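Local coordinates for MmoQ Response regulator (Methylococcus capsulatus, PDB 3LJX), which probably makes cyclic di-GMP from two molecules of GTP as a full-length response regulator, this chain being the piece that carries its HDOD domain, at residues P16-A22 with R97-C101; A24-L28 with Q41-T45; L54-N58 with D191-P195; A69-D73 with K133-T137. All coordinates share one frame; numbering follows the deposited sequence.

All four contacts belong to one all-helical HDOD domain, with no strand in the model. Contacts 1 and 2 share helix 19-29: its start meets the loop R97-C101, its later turns meet helix 36-43. Their centres lie about 14 Å apart and T21 touches T45. Contacts 3 and 4, with centres about 11 Å apart, also touch, L54 resting on T137 and F194 on A69. Contact 2 touches contact 4, where Q44 packs on F136 and V71, but not contact 3. Contact 1 is centred about 22 Å from contacts 3 and 4. Along the chain, contact 2 is the most local, whereas contact 3 brackets contact 4. Sequence-distant segments are thus joined in one helical domain.

Contact 1 of 4, residues P16-A22 with R97-C101; sequences PTASRTA and REGRC
R97 lies against P16 with the aliphatic part of its side chain, CD reaching P16 CB at 3.4 Å. From a CG placed anti to the backbone N (chi1 -162°), the chain bends at both chi2 and chi3, carrying the guanidinium along the backbone of T17 toward the first turn of helix 19-29. There R97 NH1 stands 3.0 Å from T17 O, but the angle is too poor for a hydrogen bond, and R97 NH2 comes to 3.9 Å from the methyl CB of A22. S19 OG lies at the edge of the guanidinium, near its plane. R97 and E98 both have high B factors, so the detail here is less certain.

E98 makes the polar part of the contact. E98 CB sits 3.4 Å from T17 O, and the carboxylate reaches the start of the helix, where OE1 receives two bonds from one residue. S19 N donates to E98 OE1 at 2.7 Å along a nearly straight path (166°), 64° out of the carboxylate plane; S19 OG donates to the anti lone pair of E98 OE1 at 3.0 Å. A water that accepts from R20 N adds a weak bond to OE1. Farther along, C101 buries its side chain against helices 144-152 and 154-163.

The N-cap position belongs to A18, whose methyl cannot accept a bond, and E98 supplies an acceptor from elsewhere in the chain. The negative carboxylate at a helix N-terminus probably gains from the helix dipole, as in other capping interactions, and ties helix 19-29 to the 97-101 loop within the HDOD domain.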
loop_
_atom_site.group_PDB
_atom_site.type_symbol
_atom_site.label_atom_id
_atom_site.label_comp_id
_atom_site.label_asym_id
_atom_site.label_seq_id
_atom_site.Cartn_x
_atom_site.Cartn_y
_atom_site.Cartn_z
ATOM N N PRO A 16 -9.874 6.317 5.148
ATOM C CA PRO A 16 -10.962 5.392 5.476
ATOM C C PRO A 16 -10.550 3.928 5.382
ATOM O O PRO A 16 -9.507 3.578 4.801
ATOM C CB PRO A 16 -12.009 5.707 4.408
ATOM C CG PRO A 16 -11.176 6.143 3.226
ATOM C CD PRO A 16 -10.042 6.918 3.809
ATOM N N THR A 17 -11.386 3.085 5.977
ATOM C CA THR A 17 -11.289 1.638 5.868
ATOM C C THR A 17 -12.631 1.146 5.322
ATOM O O THR A 17 -13.659 1.775 5.573
ATOM C CB THR A 17 -11.055 1.029 7.247
ATOM O OG1 THR A 17 -9.787 1.464 7.750
ATOM C CG2 THR A 17 -11.096 -0.506 7.188
ATOM N N ALA A 18 -12.637 0.043 4.572
ATOM C CA ALA A 18 -13.899 -0.531 4.081
ATOM C C ALA A 18 -14.826 -0.931 5.240
ATOM O O ALA A 18 -14.375 -1.460 6.260
ATOM C CB ALA A 18 -13.638 -1.735 3.156
ATOM N N SER A 19 -16.121 -0.672 5.080
ATOM C CA SER A 19 -17.108 -1.000 6.115
ATOM C C SER A 19 -17.036 -2.452 6.560
ATOM O O SER A 19 -16.987 -2.732 7.754
ATOM C CB SER A 19 -18.524 -0.678 5.640
ATOM O OG SER A 19 -18.706 0.723 5.575
ATOM N N ARG A 20 -17.018 -3.371 5.600
ATOM C CA ARG A 20 -16.985 -4.799 5.912
ATOM C C ARG A 20 -15.695 -5.199 6.636
ATOM O O ARG A 20 -15.707 -5.986 7.582
ATOM C CB ARG A 20 -17.135 -5.629 4.634
ATOM C CG ARG A 20 -17.057 -7.133 4.874
ATOM C CD ARG A 20 -16.992 -7.912 3.565
ATOM N NE ARG A 20 -15.787 -7.597 2.797
ATOM C CZ ARG A 20 -15.468 -8.164 1.637
ATOM N NH1 ARG A 20 -16.265 -9.082 1.100
ATOM N NH2 ARG A 20 -14.350 -7.816 1.010
ATOM N N THR A 21 -14.578 -4.665 6.167
ATOM C CA THR A 21 -13.283 -4.930 6.776
ATOM C C THR A 21 -13.201 -4.331 8.196
ATOM O O THR A 21 -12.739 -4.986 9.138
ATOM C CB THR A 21 -12.166 -4.359 5.886
ATOM O OG1 THR A 21 -12.221 -4.999 4.603
ATOM C CG2 THR A 21 -10.807 -4.585 6.514
ATOM N N ALA A 22 -13.660 -3.093 8.349
ATOM C CA ALA A 22 -13.692 -2.481 9.668
ATOM C C ALA A 22 -14.542 -3.335 10.610
ATOM O O ALA A 22 -14.101 -3.677 11.710
ATOM C CB ALA A 22 -14.216 -1.044 9.601
ATOM N N ARG A 97 -17.087 8.343 5.241
ATOM C CA ARG A 97 -15.758 7.752 5.387
ATOM C C ARG A 97 -15.293 7.035 4.113
ATOM O O ARG A 97 -14.352 7.492 3.462
ATOM C CB ARG A 97 -15.711 6.797 6.592
ATOM C CG ARG A 97 -14.301 6.460 7.100
ATOM C CD ARG A 97 -14.007 4.950 7.053
ATOM N NE ARG A 97 -14.293 4.252 8.305
ATOM C CZ ARG A 97 -15.146 3.233 8.430
ATOM N NH1 ARG A 97 -15.819 2.775 7.377
ATOM N NH2 ARG A 97 -15.329 2.668 9.617
ATOM N N GLU A 98 -15.963 5.936 3.748
ATOM C CA GLU A 98 -15.463 5.028 2.698
ATOM C C GLU A 98 -16.231 4.970 1.356
ATOM O O GLU A 98 -16.607 3.879 0.914
ATOM C CB GLU A 98 -15.293 3.594 3.262
ATOM C CG GLU A 98 -16.583 2.766 3.454
ATOM C CD GLU A 98 -16.624 1.484 2.595
ATOM O OE1 GLU A 98 -17.310 0.512 2.979
ATOM O OE2 GLU A 98 -15.972 1.444 1.531
ATOM N N GLY A 99 -16.416 6.104 0.675
ATOM C CA GLY A 99 -15.853 7.383 1.058
ATOM C C GLY A 99 -16.412 8.556 0.267
ATOM O O GLY A 99 -17.234 8.400 -0.638
ATOM N N ARG A 100 -15.943 9.746 0.608
ATOM C CA ARG A 100 -16.517 10.972 0.090
ATOM C C ARG A 100 -16.213 11.278 -1.385
ATOM O O ARG A 100 -17.027 11.920 -2.043
ATOM C CB ARG A 100 -16.138 12.146 0.999
ATOM C CG ARG A 100 -16.909 12.145 2.313
ATOM C CD ARG A 100 -16.321 13.105 3.343
ATOM N NE ARG A 100 -17.208 13.268 4.498
ATOM C CZ ARG A 100 -17.308 12.399 5.504
ATOM N NH1 ARG A 100 -16.577 11.288 5.506
ATOM N NH2 ARG A 100 -18.147 12.635 6.508
ATOM N N CYS A 101 -15.067 10.830 -1.912
ATOM C CA CYS A 101 -14.712 11.135 -3.309
ATOM C C CYS A 101 -15.572 10.357 -4.310
ATOM O O CYS A 101 -15.313 9.182 -4.608
ATOM C CB CYS A 101 -13.224 10.895 -3.590
ATOM S SG CYS A 101 -12.739 11.308 -5.291
HETATM O O HOH W 1 -17.161 -2.764 2.555
#

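Contact 2 of 4, residues A24-L28 with Q41-T45; sequences AILNL and QLIQT
L42 sends its side chain from helix 36-43 onto one side of helix 19-29, where A24, I25 and L28 receive it, and apolar contact accounts for nearly all that passes between the two segments. One branch does much of the touching: L42 CD2 is 3.6 Å from L28 CD2 and 4.2 Å from A24 CB, so it lies between residues one helical turn apart. L42 CG meets I25 CG1 at 3.8 Å. With its CG anti to the backbone N (chi1 -174°), L42 extends across to the facing helix, and its side chain meets those of I25 and L28 at a slant. I43 adds a second apolar layer: its CG1 is 4.3 Å from I25 CG2, while I25 CD1 reaches over to the CA of I43 at 4.1 Å. This follows the backbone register, in which the CA atoms of I25 and I43 are the nearest pair.

The polar interactions are bonds within each segment. A24 O is touched by L42 CD2 at 3.4 Å, yet its helical bond is kept by L28 N. On the other side, L42 O accepts twice where helix 36-43 ends: T45 OG1 donates at 2.6 Å, in the carbonyl plane, and T45 N donates at 3.2 Å. Two donors from one residue thus satisfy this carbonyl and draw T45 back against the last turn.

Around this pair of helices, I25 and I43 both continue inward onto L49 of helix 47-58 and A87 of helix 80-88. I43 also reaches V71 of helix 71-78, and L28 packs on V34 in the connection between helices 19-29 and 36-43.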
loop_
_atom_site.group_PDB
_atom_site.type_symbol
_atom_site.label_atom_id
_atom_site.label_comp_id
_atom_site.label_asym_id
_atom_site.label_seq_id
_atom_site.Cartn_x
_atom_site.Cartn_y
_atom_site.Cartn_z
ATOM N N ALA A 24 -15.207 -6.435 10.617
ATOM C CA ALA A 24 -14.489 -7.654 10.981
ATOM C C ALA A 24 -13.277 -7.388 11.882
ATOM O O ALA A 24 -12.944 -8.203 12.747
ATOM C CB ALA A 24 -14.071 -8.418 9.740
ATOM N N ILE A 25 -12.602 -6.265 11.666
ATOM C CA ILE A 25 -11.461 -5.930 12.501
ATOM C C ILE A 25 -11.956 -5.644 13.917
ATOM O O ILE A 25 -11.402 -6.166 14.894
ATOM C CB ILE A 25 -10.652 -4.732 11.936
ATOM C CG1 ILE A 25 -9.820 -5.171 10.725
ATOM C CG2 ILE A 25 -9.729 -4.167 13.001
ATOM C CD1 ILE A 25 -9.260 -4.015 9.912
ATOM N N LEU A 26 -13.008 -4.834 14.024
ATOM C CA LEU A 26 -13.600 -4.504 15.324
ATOM C C LEU A 26 -14.080 -5.754 16.053
ATOM O O LEU A 26 -13.836 -5.921 17.248
ATOM C CB LEU A 26 -14.755 -3.517 15.167
ATOM C CG LEU A 26 -14.318 -2.079 14.881
ATOM C CD1 LEU A 26 -15.508 -1.224 14.489
ATOM C CD2 LEU A 26 -13.587 -1.483 16.089
ATOM N N ASN A 27 -14.757 -6.635 15.326
ATOM C CA ASN A 27 -15.224 -7.886 15.898
ATOM C C ASN A 27 -14.086 -8.655 16.550
ATOM O O ASN A 27 -14.173 -9.063 17.702
ATOM C CB ASN A 27 -15.880 -8.748 14.827
ATOM C CG ASN A 27 -16.279 -10.109 15.352
ATOM O OD1 ASN A 27 -15.586 -11.106 15.121
ATOM N ND2 ASN A 27 -17.396 -10.159 16.079
ATOM N N LEU A 28 -13.008 -8.840 15.800
ATOM C CA LEU A 28 -11.819 -9.533 16.298
ATOM C C LEU A 28 -11.142 -8.769 17.446
ATOM O O LEU A 28 -10.706 -9.359 18.434
ATOM C CB LEU A 28 -10.829 -9.737 15.155
ATOM C CG LEU A 28 -9.804 -10.832 15.369
ATOM C CD1 LEU A 28 -10.527 -12.156 15.620
ATOM C CD2 LEU A 28 -8.870 -10.922 14.153
ATOM N N GLN A 41 -3.079 -10.560 10.607
ATOM C CA GLN A 41 -3.524 -11.067 9.314
ATOM C C GLN A 41 -4.720 -10.265 8.819
ATOM O O GLN A 41 -4.822 -9.919 7.638
ATOM C CB GLN A 41 -3.901 -12.549 9.420
ATOM C CG GLN A 41 -2.718 -13.502 9.388
ATOM C CD GLN A 41 -2.435 -14.038 7.987
ATOM O OE1 GLN A 41 -1.546 -13.544 7.279
ATOM N NE2 GLN A 41 -3.197 -15.053 7.579
ATOM N N LEU A 42 -5.622 -9.962 9.740
ATOM C CA LEU A 42 -6.833 -9.256 9.385
ATOM C C LEU A 42 -6.554 -7.767 9.155
ATOM O O LEU A 42 -7.041 -7.175 8.187
ATOM C CB LEU A 42 -7.880 -9.468 10.471
ATOM C CG LEU A 42 -9.251 -8.898 10.154
ATOM C CD1 LEU A 42 -9.624 -9.214 8.718
ATOM C CD2 LEU A 42 -10.285 -9.457 11.125
ATOM N N ILE A 43 -5.759 -7.166 10.035
ATOM C CA ILE A 43 -5.497 -5.728 9.962
ATOM C C ILE A 43 -4.726 -5.401 8.686
ATOM O O ILE A 43 -4.927 -4.349 8.073
ATOM C CB ILE A 43 -4.688 -5.239 11.176
ATOM C CG1 ILE A 43 -5.588 -5.131 12.412
ATOM C CG2 ILE A 43 -4.039 -3.889 10.896
ATOM C CD1 ILE A 43 -4.841 -4.812 13.692
ATOM N N GLN A 44 -3.843 -6.309 8.278
ATOM C CA GLN A 44 -2.995 -5.996 7.144
ATOM C C GLN A 44 -3.737 -6.152 5.814
ATOM O O GLN A 44 -3.129 -6.039 4.757
ATOM C CB GLN A 44 -1.704 -6.808 7.161
ATOM C CG GLN A 44 -1.905 -8.261 6.813
ATOM C CD GLN A 44 -0.589 -8.996 6.719
ATOM O OE1 GLN A 44 0.449 -8.476 7.138
ATOM N NE2 GLN A 44 -0.618 -10.209 6.159
ATOM N N THR A 45 -5.046 -6.400 5.862
ATOM C CA THR A 45 -5.853 -6.303 4.646
ATOM C C THR A 45 -6.308 -4.854 4.426
ATOM O O THR A 45 -6.886 -4.527 3.381
ATOM C CB THR A 45 -7.107 -7.205 4.665
ATOM O OG1 THR A 45 -7.965 -6.824 5.752
ATOM C CG2 THR A 45 -6.725 -8.670 4.792
#

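Contact 3 of 4, residues L54-N58 with D191-P195; sequences LRFAN and DWGFP
R55 and W192 bring their CA atoms within 4.3 Å, and N58 and G193 follow at 5.5 Å, where helix 181-191 closes in a Schellman motif against helix 47-58 of the HDOD domain. G193 takes the positive phi of that motif (116°), which calls for glycine, and a CB there would also run into N58 ND2. N58 ND2 donates to W192 O at 2.7 Å, almost perfectly straight (176°), with the acceptor lying in the amide plane and the donor on a carbonyl lone pair. N58 OD1 accepts from V68 N, so the amide is held from both ends. Were N58 an alanine, W192 O and V68 N would probably both lose these partners, weakening the tie between helix 47-58 and the Schellman turn. R55 runs extended past W192, its CD 3.6 Å from CD1 of the indole, and its NE makes a long salt bridge of 3.8 Å to D191 OD2, the guanidinium and carboxylate planes 29° apart. L54 CD1 touches F194 CE2 at 3.8 Å. Between the backbones, one water donates to R55 O at 2.7 Å and to D191 O at 3.3 Å.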
loop_
_atom_site.group_PDB
_atom_site.type_symbol
_atom_site.label_atom_id
_atom_site.label_comp_id
_atom_site.label_asym_id
_atom_site.label_seq_id
_atom_site.Cartn_x
_atom_site.Cartn_y
_atom_site.Cartn_z
ATOM N N LEU A 54 2.027 1.328 11.458
ATOM C CA LEU A 54 3.447 1.434 11.130
ATOM C C LEU A 54 3.978 2.782 11.580
ATOM O O LEU A 54 5.078 2.895 12.114
ATOM C CB LEU A 54 3.672 1.287 9.623
ATOM C CG LEU A 54 3.432 -0.099 9.035
ATOM C CD1 LEU A 54 3.763 -0.097 7.547
ATOM C CD2 LEU A 54 4.234 -1.167 9.792
ATOM N N ARG A 55 3.179 3.808 11.359
ATOM C CA ARG A 55 3.601 5.156 11.672
ATOM C C ARG A 55 3.775 5.343 13.181
ATOM O O ARG A 55 4.721 5.998 13.653
ATOM C CB ARG A 55 2.562 6.125 11.143
ATOM C CG ARG A 55 2.781 7.546 11.569
ATOM C CD ARG A 55 1.857 8.446 10.793
ATOM N NE ARG A 55 1.699 9.724 11.458
ATOM C CZ ARG A 55 0.636 10.058 12.178
ATOM N NH1 ARG A 55 -0.376 9.204 12.312
ATOM N NH2 ARG A 55 0.588 11.251 12.753
ATOM N N PHE A 56 2.846 4.771 13.935
ATOM C CA PHE A 56 2.927 4.823 15.382
ATOM C C PHE A 56 4.193 4.090 15.821
ATOM O O PHE A 56 4.983 4.614 16.610
ATOM C CB PHE A 56 1.675 4.186 16.001
ATOM C CG PHE A 56 1.762 3.975 17.488
ATOM C CD1 PHE A 56 2.019 2.714 18.011
ATOM C CD2 PHE A 56 1.563 5.033 18.367
ATOM C CE1 PHE A 56 2.086 2.511 19.385
ATOM C CE2 PHE A 56 1.631 4.835 19.750
ATOM C CZ PHE A 56 1.896 3.574 20.255
ATOM N N ALA A 57 4.393 2.890 15.278
ATOM C CA ALA A 57 5.490 2.018 15.713
ATOM C C ALA A 57 6.834 2.574 15.302
ATOM O O ALA A 57 7.845 2.244 15.912
ATOM C CB ALA A 57 5.323 0.601 15.131
ATOM N N ASN A 58 6.850 3.394 14.249
ATOM C CA ASN A 58 8.105 3.950 13.729
ATOM C C ASN A 58 8.363 5.391 14.175
ATOM O O ASN A 58 9.410 5.971 13.860
ATOM C CB ASN A 58 8.153 3.822 12.193
ATOM C CG ASN A 58 8.254 2.361 11.737
ATOM O OD1 ASN A 58 8.754 1.515 12.479
ATOM N ND2 ASN A 58 7.775 2.064 10.531
ATOM N N ASP A 191 7.249 9.046 5.536
ATOM C CA ASP A 191 6.799 9.471 6.866
ATOM C C ASP A 191 6.530 8.274 7.772
ATOM O O ASP A 191 6.753 8.360 8.971
ATOM C CB ASP A 191 5.544 10.358 6.821
ATOM C CG ASP A 191 5.285 11.077 8.170
ATOM O OD1 ASP A 191 6.173 11.862 8.606
ATOM O OD2 ASP A 191 4.210 10.870 8.799
ATOM N N TRP A 192 6.057 7.161 7.204
ATOM C CA TRP A 192 5.650 6.019 8.027
ATOM C C TRP A 192 6.802 5.083 8.395
ATOM O O TRP A 192 6.593 4.060 9.056
ATOM C CB TRP A 192 4.516 5.238 7.357
ATOM C CG TRP A 192 3.321 6.083 7.119
ATOM C CD1 TRP A 192 3.094 7.346 7.612
ATOM C CD2 TRP A 192 2.187 5.755 6.318
ATOM N NE1 TRP A 192 1.877 7.814 7.168
ATOM C CE2 TRP A 192 1.300 6.854 6.373
ATOM C CE3 TRP A 192 1.830 4.635 5.558
ATOM C CZ2 TRP A 192 0.083 6.867 5.698
ATOM C CZ3 TRP A 192 0.620 4.646 4.889
ATOM C CH2 TRP A 192 -0.241 5.753 4.964
ATOM N N GLY A 193 8.014 5.428 7.963
ATOM C CA GLY A 193 9.188 4.703 8.407
ATOM C C GLY A 193 10.001 3.940 7.377
ATOM O O GLY A 193 11.094 3.473 7.700
ATOM N N PHE A 194 9.502 3.806 6.149
ATOM C CA PHE A 194 10.227 3.034 5.136
ATOM C C PHE A 194 11.522 3.737 4.722
ATOM O O PHE A 194 11.532 4.931 4.450
ATOM C CB PHE A 194 9.345 2.777 3.905
ATOM C CG PHE A 194 8.306 1.701 4.112
ATOM C CD1 PHE A 194 8.603 0.369 3.843
ATOM C CD2 PHE A 194 7.033 2.017 4.571
ATOM C CE1 PHE A 194 7.651 -0.622 4.027
ATOM C CE2 PHE A 194 6.079 1.031 4.763
ATOM C CZ PHE A 194 6.393 -0.296 4.491
ATOM N N PRO A 195 12.629 3.000 4.673
ATOM C CA PRO A 195 13.871 3.644 4.223
ATOM C C PRO A 195 13.871 3.881 2.710
ATOM O O PRO A 195 13.121 3.236 1.971
ATOM C CB PRO A 195 14.950 2.626 4.616
ATOM C CG PRO A 195 14.249 1.294 4.551
ATOM C CD PRO A 195 12.813 1.572 4.986
HETATM O O HOH W 2 6.521 7.213 12.043
#

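Contact 4 of 4, residues A69-D73 with K133-T137; sequences ASVID and KEAFT
D73 presents its carboxylate to K133: NZ bonds OD1 at 2.9 Å on the syn lone pair, making a salt bridge, while S70 OG donates to OD2 from above the plane, 61° out of it. S70 is the N-cap of helix 71-78. S70 OG sits between the backbone N and the carbonyl carbon (chi1 66°), from where it accepts from D73 N at 3.1 Å, so the cap and the salt bridge meet at one residue. The second carboxylate, that of E134, approaches D73 with OE2 4.4 Å from OD2; a water donating to both oxygens and accepting from A69 N probably eases the repulsion. Replacing D73 by an alanine would probably leave K133 NZ without its counter-charge, S70 OG without its acceptor, and this water less firmly placed. Against helix 132-141, A69 CB packs on E134 CG at 3.8 Å, and A69 O receives a CA-H...O contact from E134 CA (3.5 Å, 167° at the hydrogen). T137 OG1 is 2.8 Å from A69 O and 3.1 Å from K133 O. T137 OG1 also accepts from a water 2.8 Å away, which in turn accepts from V71 N.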
loop_
_atom_site.group_PDB
_atom_site.type_symbol
_atom_site.label_atom_id
_atom_site.label_comp_id
_atom_site.label_asym_id
_atom_site.label_seq_id
_atom_site.Cartn_x
_atom_site.Cartn_y
_atom_site.Cartn_z
ATOM N N ALA A 69 7.899 -2.983 9.329
ATOM C CA ALA A 69 7.247 -2.906 8.032
ATOM C C ALA A 69 6.210 -4.018 7.885
ATOM O O ALA A 69 5.921 -4.473 6.779
ATOM C CB ALA A 69 8.292 -2.989 6.909
ATOM N N SER A 70 5.662 -4.463 9.008
ATOM C CA SER A 70 4.510 -5.353 8.986
ATOM C C SER A 70 3.722 -5.219 10.293
ATOM O O SER A 70 4.290 -4.908 11.352
ATOM C CB SER A 70 4.963 -6.795 8.815
ATOM O OG SER A 70 5.699 -7.199 9.955
ATOM N N VAL A 71 2.416 -5.461 10.234
ATOM C CA VAL A 71 1.616 -5.366 11.442
ATOM C C VAL A 71 2.152 -6.317 12.516
ATOM O O VAL A 71 2.245 -5.945 13.687
ATOM C CB VAL A 71 0.147 -5.650 11.166
ATOM C CG1 VAL A 71 -0.696 -5.357 12.409
ATOM C CG2 VAL A 71 -0.324 -4.811 9.979
ATOM N N ILE A 72 2.535 -7.534 12.125
ATOM C CA ILE A 72 2.995 -8.503 13.127
ATOM C C ILE A 72 4.297 -8.028 13.801
ATOM O O ILE A 72 4.477 -8.190 15.014
ATOM C CB ILE A 72 3.146 -9.907 12.547
ATOM C CG1 ILE A 72 3.384 -10.921 13.667
ATOM C CG2 ILE A 72 4.270 -9.946 11.531
ATOM C CD1 ILE A 72 2.207 -11.084 14.600
ATOM N N ASP A 73 5.193 -7.415 13.031
ATOM C CA ASP A 73 6.399 -6.840 13.633
ATOM C C ASP A 73 6.088 -5.638 14.523
ATOM O O ASP A 73 6.723 -5.449 15.564
ATOM C CB ASP A 73 7.425 -6.472 12.570
ATOM C CG ASP A 73 7.991 -7.693 11.875
ATOM O OD1 ASP A 73 8.223 -8.713 12.571
ATOM O OD2 ASP A 73 8.188 -7.635 10.636
ATOM N N LYS A 133 6.945 -10.798 4.338
ATOM C CA LYS A 133 5.955 -10.091 5.155
ATOM C C LYS A 133 6.092 -8.568 5.022
ATOM O O LYS A 133 5.093 -7.842 5.074
ATOM C CB LYS A 133 6.029 -10.513 6.625
ATOM C CG LYS A 133 7.312 -10.128 7.341
ATOM C CD LYS A 133 7.250 -10.517 8.840
ATOM C CE LYS A 133 8.659 -10.767 9.391
ATOM N NZ LYS A 133 8.683 -11.031 10.866
ATOM N N GLU A 134 7.328 -8.091 4.840
ATOM C CA GLU A 134 7.569 -6.661 4.646
ATOM C C GLU A 134 7.185 -6.264 3.216
ATOM O O GLU A 134 6.669 -5.159 2.980
ATOM C CB GLU A 134 9.032 -6.313 4.950
ATOM C CG GLU A 134 9.427 -6.620 6.411
ATOM C CD GLU A 134 10.887 -6.266 6.730
ATOM O OE1 GLU A 134 11.718 -6.216 5.798
ATOM O OE2 GLU A 134 11.203 -6.030 7.920
ATOM N N ALA A 135 7.434 -7.174 2.267
ATOM C CA ALA A 135 7.074 -6.938 0.875
ATOM C C ALA A 135 5.555 -6.861 0.730
ATOM O O ALA A 135 5.037 -6.024 -0.016
ATOM C CB ALA A 135 7.653 -8.043 -0.036
ATOM N N PHE A 136 4.845 -7.735 1.443
ATOM C CA PHE A 136 3.384 -7.729 1.408
ATOM C C PHE A 136 2.884 -6.320 1.709
ATOM O O PHE A 136 2.069 -5.748 0.980
ATOM C CB PHE A 136 2.828 -8.688 2.455
ATOM C CG PHE A 136 1.340 -8.632 2.588
ATOM C CD1 PHE A 136 0.730 -7.584 3.275
ATOM C CD2 PHE A 136 0.538 -9.626 2.032
ATOM C CE1 PHE A 136 -0.656 -7.524 3.406
ATOM C CE2 PHE A 136 -0.847 -9.569 2.150
ATOM C CZ PHE A 136 -1.446 -8.519 2.845
ATOM N N THR A 137 3.413 -5.773 2.795
ATOM C CA THR A 137 3.033 -4.465 3.277
ATOM C C THR A 137 3.316 -3.385 2.250
ATOM O O THR A 137 2.470 -2.519 2.002
ATOM C CB THR A 137 3.764 -4.141 4.594
ATOM O OG1 THR A 137 3.505 -5.184 5.539
ATOM C CG2 THR A 137 3.274 -2.826 5.174
HETATM O O HOH W 3 9.393 -5.429 9.845
HETATM O O HOH W 4 1.705 -5.978 7.585
#